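Local coordinates for ubiquitin conjugating enzyme (Agrocybe aegerita, PDB 3WE5), which probably takes ubiquitin from an activating enzyme as a thioester and passes it on toward substrate proteins, as an E2 conjugating enzyme, at residues A[126-129]-A[130-134]; A[34-38]-A[39-43]. All coordinates share one frame; numbering follows the deposited sequence.

Contact 1: residues A[126-129]-A[130-134]; sequences SVIA and VCVTL
With chi1 at -58°, Thr133 sets OG1 beside its own backbone N and opposite its carbonyl carbon, which turns the hydroxyl back along the helix to the carbonyl of Ala129. OG1 donates to Ala129 O over 2.9 Å, and Thr133 N reaches the same oxygen in the regular i to i+4 bond. The two donors come from opposite faces of the carbonyl plane, each tilted out of it, so one carbonyl oxygen is gripped twice and the two need not compete for the same position.

A second torsion works at the start of the helix. Ser126, with chi1 at 61°, brings OG round to accept from Ala129 N at 3.1 Å, the N-cap bond that satisfies a first-turn amide. From the cap onward the backbone bonds follow the alpha-helical i to i+4 pattern: Val130 N binds Ser126 O, Cys131 N binds Val127 O, and Val132 N meets Ile128 O at 2.9 Å, almost in line with the C=O bond.

A side chain also meets the backbone one turn back, Val130 CG2 lying 3.4 Å from Ser126 O. Side chains one turn apart meet more loosely: Ile128 CG2 and Val132 CG2 are 4.3 Å apart on one flank, and Val127 CG1 and Cys131 SG stand 4.5 Å apart on another.

This is the opening of helix 127-140, laid on the antiparallel sheet of the E2 fold. Val127 and Cys131 pack on Phe58 of strand 55-61 and Phe77 of strand 72-78, and Val130 also touches Phe77. Glu32 of helix 24-39 accepts from Val127 N through OE1, while Ile128 packs against Ile36 of that same helix.

Contact 2: residues A[34-38]-A[39-43]; sequences REIQS and EGCPV
Glu39 and Glu35 meet one turn apart where helix 24-39, the N-terminal helix of the E2 fold, reaches its C-terminal end. Glu39 N donates to Glu35 O at 2.7 Å, with an N-H...O angle of 162°, a sound last-turn bond. The next one, Gly40 N to Ile36 O, is weak, its angle being only 125°: the chain is already leaving the helix, and Gly40 departs with a positive phi of 76°.

Outside the backbone, the two glutamates lie side by side and point the same way, their carboxylates nearly coplanar. Both chains bend at chi2, which brings Glu35 OE1 to 4.3 Å from Glu39 OE1. Such like charges would probably repel, but a water sits between them and donates to both oxygens, 2.5 Å from Glu35 OE1 and 3.0 Å from Glu39 OE1. Ser38 OG donates to this water, completing a three-residue grip on it at the protein surface. Farther out, Lys31 makes a long, weak ion pair with Glu35 OE2, which may ease the negative charge.

The buried Ile36, on the helix, packs on Trp56 and Phe58 of strand 55-61, and Cys41, in the loop beyond, touches Ile128 of helix 127-140. These two side chains also join the last turn to that loop: Ile36 CG2 touches Cys41 SG at 3.8 Å.

How the contacts relate
The centre of contact 1 lies about 7 Å from the centre of the chain and the contact is partly buried, whereas that of contact 2 lies about 16 Å out, at the surface. They also mark opposite helix ends: 126-134 starts a helix under a serine cap, and 34-43 finishes another in a weak bond and a water bridge between acids. Hydroxyls bond directly to the backbone in the first but to solvent in the second. The contacts meet through apolar packing, with Ile128 CG1 3.6 Å from Ile36 CG1 and Val132 CG2 3.8 Å from Pro42 CG. Helix 127-140 thus packs against both helix 24-39 and the loop that follows it, and both helices reach Phe58.

Contact 1: residues A[126-129]-A[130-134]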
loop_
_atom_site.group_PDB
_atom_site.type_symbol
_atom_site.label_atom_id
_atom_site.label_comp_id
_atom_site.label_asym_id
_atom_site.label_seq_id
_atom_site.Cartn_x
_atom_site.Cartn_y
_atom_site.Cartn_z
ATOM N N SER A 126 -6.869 -1.942 24.374
ATOM C CA SER A 126 -7.965 -1.073 24.783
ATOM C C SER A 126 -8.207 -0.100 23.665
ATOM O O SER A 126 -7.430 -0.011 22.723
ATOM C CB SER A 126 -7.595 -0.288 26.031
ATOM O OG SER A 126 -6.471 0.552 25.789
ATOM N N VAL A 127 -9.305 0.635 23.755
ATOM C CA VAL A 127 -9.589 1.639 22.757
ATOM C C VAL A 127 -8.456 2.684 22.683
ATOM O O VAL A 127 -8.014 3.064 21.580
ATOM C CB VAL A 127 -10.915 2.321 23.099
ATOM C CG1 VAL A 127 -11.117 3.519 22.171
ATOM C CG2 VAL A 127 -12.043 1.306 22.924
ATOM N N ILE A 128 -8.013 3.142 23.840
ATOM C CA ILE A 128 -6.939 4.149 23.884
ATOM C C ILE A 128 -5.641 3.591 23.303
ATOM O O ILE A 128 -4.951 4.282 22.564
ATOM C CB ILE A 128 -6.746 4.695 25.294
ATOM C CG1 ILE A 128 -7.986 5.492 25.690
ATOM C CG2 ILE A 128 -5.498 5.584 25.365
ATOM C CD1 ILE A 128 -8.129 6.842 24.955
ATOM N N ALA A 129 -5.320 2.333 23.591
ATOM C CA ALA A 129 -4.158 1.708 22.919
ATOM C C ALA A 129 -4.250 1.719 21.403
ATOM O O ALA A 129 -3.266 1.967 20.714
ATOM C CB ALA A 129 -3.921 0.253 23.451
ATOM N N VAL A 130 -5.427 1.456 20.851
ATOM C CA VAL A 130 -5.609 1.541 19.427
ATOM C C VAL A 130 -5.380 2.975 18.933
ATOM O O VAL A 130 -4.742 3.181 17.898
ATOM C CB VAL A 130 -7.021 1.071 19.024
ATOM C CG1 VAL A 130 -7.257 1.281 17.528
ATOM C CG2 VAL A 130 -7.199 -0.398 19.394
ATOM N N CYS A 131 -5.938 3.954 19.646
ATOM C CA CYS A 131 -5.762 5.362 19.256
ATOM C C CYS A 131 -4.285 5.737 19.191
ATOM O O CYS A 131 -3.837 6.401 18.233
ATOM C CB CYS A 131 -6.420 6.275 20.278
ATOM S SG CYS A 131 -8.254 6.298 20.176
ATOM N N VAL A 132 -3.559 5.339 20.226
ATOM C CA VAL A 132 -2.115 5.644 20.310
ATOM C C VAL A 132 -1.342 4.968 19.194
ATOM O O VAL A 132 -0.451 5.578 18.577
ATOM C CB VAL A 132 -1.542 5.209 21.665
ATOM C CG1 VAL A 132 -0.009 5.175 21.632
ATOM C CG2 VAL A 132 -2.046 6.120 22.789
ATOM N N THR A 133 -1.652 3.690 18.953
ATOM C CA THR A 133 -1.034 2.947 17.850
ATOM C C THR A 133 -1.272 3.575 16.486
ATOM O O THR A 133 -0.356 3.678 15.675
ATOM C CB THR A 133 -1.515 1.451 17.840
ATOM O OG1 THR A 133 -1.196 0.844 19.097
ATOM C CG2 THR A 133 -0.856 0.661 16.717
ATOM N N LEU A 134 -2.498 4.011 16.214
ATOM C CA LEU A 134 -2.799 4.617 14.933
ATOM C C LEU A 134 -2.160 6.007 14.812
ATOM O O LEU A 134 -1.722 6.403 13.715
ATOM C CB LEU A 134 -4.323 4.707 14.719
ATOM C CG LEU A 134 -5.028 3.357 14.622
ATOM C CD1 LEU A 134 -6.530 3.550 14.481
ATOM C CD2 LEU A 134 -4.507 2.533 13.443
#

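Contact 2: residues A[34-38]-A[39-43]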
loop_
_atom_site.group_PDB
_atom_site.type_symbol
_atom_site.label_atom_id
_atom_site.label_comp_id
_atom_site.label_asym_id
_atom_site.label_seq_id
_atom_site.Cartn_x
_atom_site.Cartn_y
_atom_site.Cartn_z
ATOM N N ARG A 34 -14.686 4.946 32.004
ATOM C CA ARG A 34 -14.355 5.453 33.331
ATOM C C ARG A 34 -12.881 5.838 33.376
ATOM O O ARG A 34 -12.530 6.911 33.892
ATOM C CB ARG A 34 -14.640 4.364 34.373
ATOM C CG ARG A 34 -14.376 4.706 35.829
ATOM C CD ARG A 34 -14.792 3.497 36.724
ATOM N NE ARG A 34 -16.246 3.293 36.669
ATOM C CZ ARG A 34 -16.879 2.222 36.166
ATOM N NH1 ARG A 34 -16.231 1.172 35.652
ATOM N NH2 ARG A 34 -18.203 2.201 36.181
ATOM N N GLU A 35 -12.032 4.980 32.823
ATOM C CA GLU A 35 -10.589 5.271 32.829
ATOM C C GLU A 35 -10.221 6.461 31.951
ATOM O O GLU A 35 -9.360 7.253 32.337
ATOM C CB GLU A 35 -9.769 4.029 32.497
ATOM C CG GLU A 35 -9.984 2.871 33.493
ATOM C CD GLU A 35 -9.717 3.239 34.950
ATOM O OE1 GLU A 35 -8.770 4.011 35.218
ATOM O OE2 GLU A 35 -10.454 2.744 35.835
ATOM N N ILE A 36 -10.869 6.613 30.793
ATOM C CA ILE A 36 -10.637 7.785 29.934
ATOM C C ILE A 36 -11.018 9.048 30.701
ATOM O O ILE A 36 -10.285 10.053 30.667
ATOM C CB ILE A 36 -11.424 7.668 28.624
ATOM C CG1 ILE A 36 -10.757 6.629 27.717
ATOM C CG2 ILE A 36 -11.508 9.036 27.871
ATOM C CD1 ILE A 36 -11.635 6.173 26.538
ATOM N N GLN A 37 -12.140 9.015 31.422
ATOM C CA GLN A 37 -12.539 10.164 32.233
ATOM C C GLN A 37 -11.567 10.440 33.390
ATOM O O GLN A 37 -11.245 11.609 33.671
ATOM C CB GLN A 37 -13.965 9.995 32.798
ATOM C CG GLN A 37 -14.418 11.201 33.605
ATOM C CD GLN A 37 -15.753 10.980 34.283
ATOM O OE1 GLN A 37 -15.809 10.493 35.402
ATOM N NE2 GLN A 37 -16.827 11.335 33.600
ATOM N N SER A 38 -11.104 9.386 34.048
ATOM C CA SER A 38 -10.257 9.484 35.239
ATOM C C SER A 38 -8.831 9.893 34.895
ATOM O O SER A 38 -8.258 10.813 35.519
ATOM C CB SER A 38 -10.192 8.118 35.908
ATOM O OG SER A 38 -9.546 8.235 37.152
ATOM N N GLU A 39 -8.275 9.188 33.914
ATOM C CA GLU A 39 -6.857 9.317 33.527
ATOM C C GLU A 39 -6.646 10.389 32.486
ATOM O O GLU A 39 -5.524 10.885 32.292
ATOM C CB GLU A 39 -6.344 7.992 32.971
ATOM C CG GLU A 39 -6.300 6.890 34.004
ATOM C CD GLU A 39 -5.211 7.104 35.051
ATOM O OE1 GLU A 39 -5.336 6.511 36.138
ATOM O OE2 GLU A 39 -4.223 7.848 34.793
ATOM N N GLY A 40 -7.713 10.730 31.782
ATOM C CA GLY A 40 -7.587 11.593 30.629
ATOM C C GLY A 40 -7.027 10.825 29.450
ATOM O O GLY A 40 -6.722 9.631 29.547
ATOM N N CYS A 41 -6.930 11.492 28.313
ATOM C CA CYS A 41 -6.383 10.843 27.122
ATOM C C CYS A 41 -4.947 11.272 26.918
ATOM O O CYS A 41 -4.559 12.343 27.403
ATOM C CB CYS A 41 -7.152 11.241 25.859
ATOM S SG CYS A 41 -8.849 10.622 25.723
ATOM N N PRO A 42 -4.166 10.469 26.179
ATOM C CA PRO A 42 -2.802 10.893 25.864
ATOM C C PRO A 42 -2.820 12.092 24.945
ATOM O O PRO A 42 -3.808 12.337 24.264
ATOM C CB PRO A 42 -2.215 9.681 25.120
ATOM C CG PRO A 42 -3.070 8.508 25.576
ATOM C CD PRO A 42 -4.441 9.099 25.701
ATOM N N VAL A 43 -1.721 12.834 24.896
ATOM C CA VAL A 43 -1.698 14.055 24.108
ATOM C C VAL A 43 -2.054 13.806 22.642
ATOM O O VAL A 43 -1.591 12.828 22.010
ATOM C CB VAL A 43 -0.317 14.791 24.263
ATOM C CG1 VAL A 43 0.830 13.941 23.735
ATOM C CG2 VAL A 43 -0.350 16.147 23.566
HETATM O O HOH W 1 -8.042 5.585 37.064
#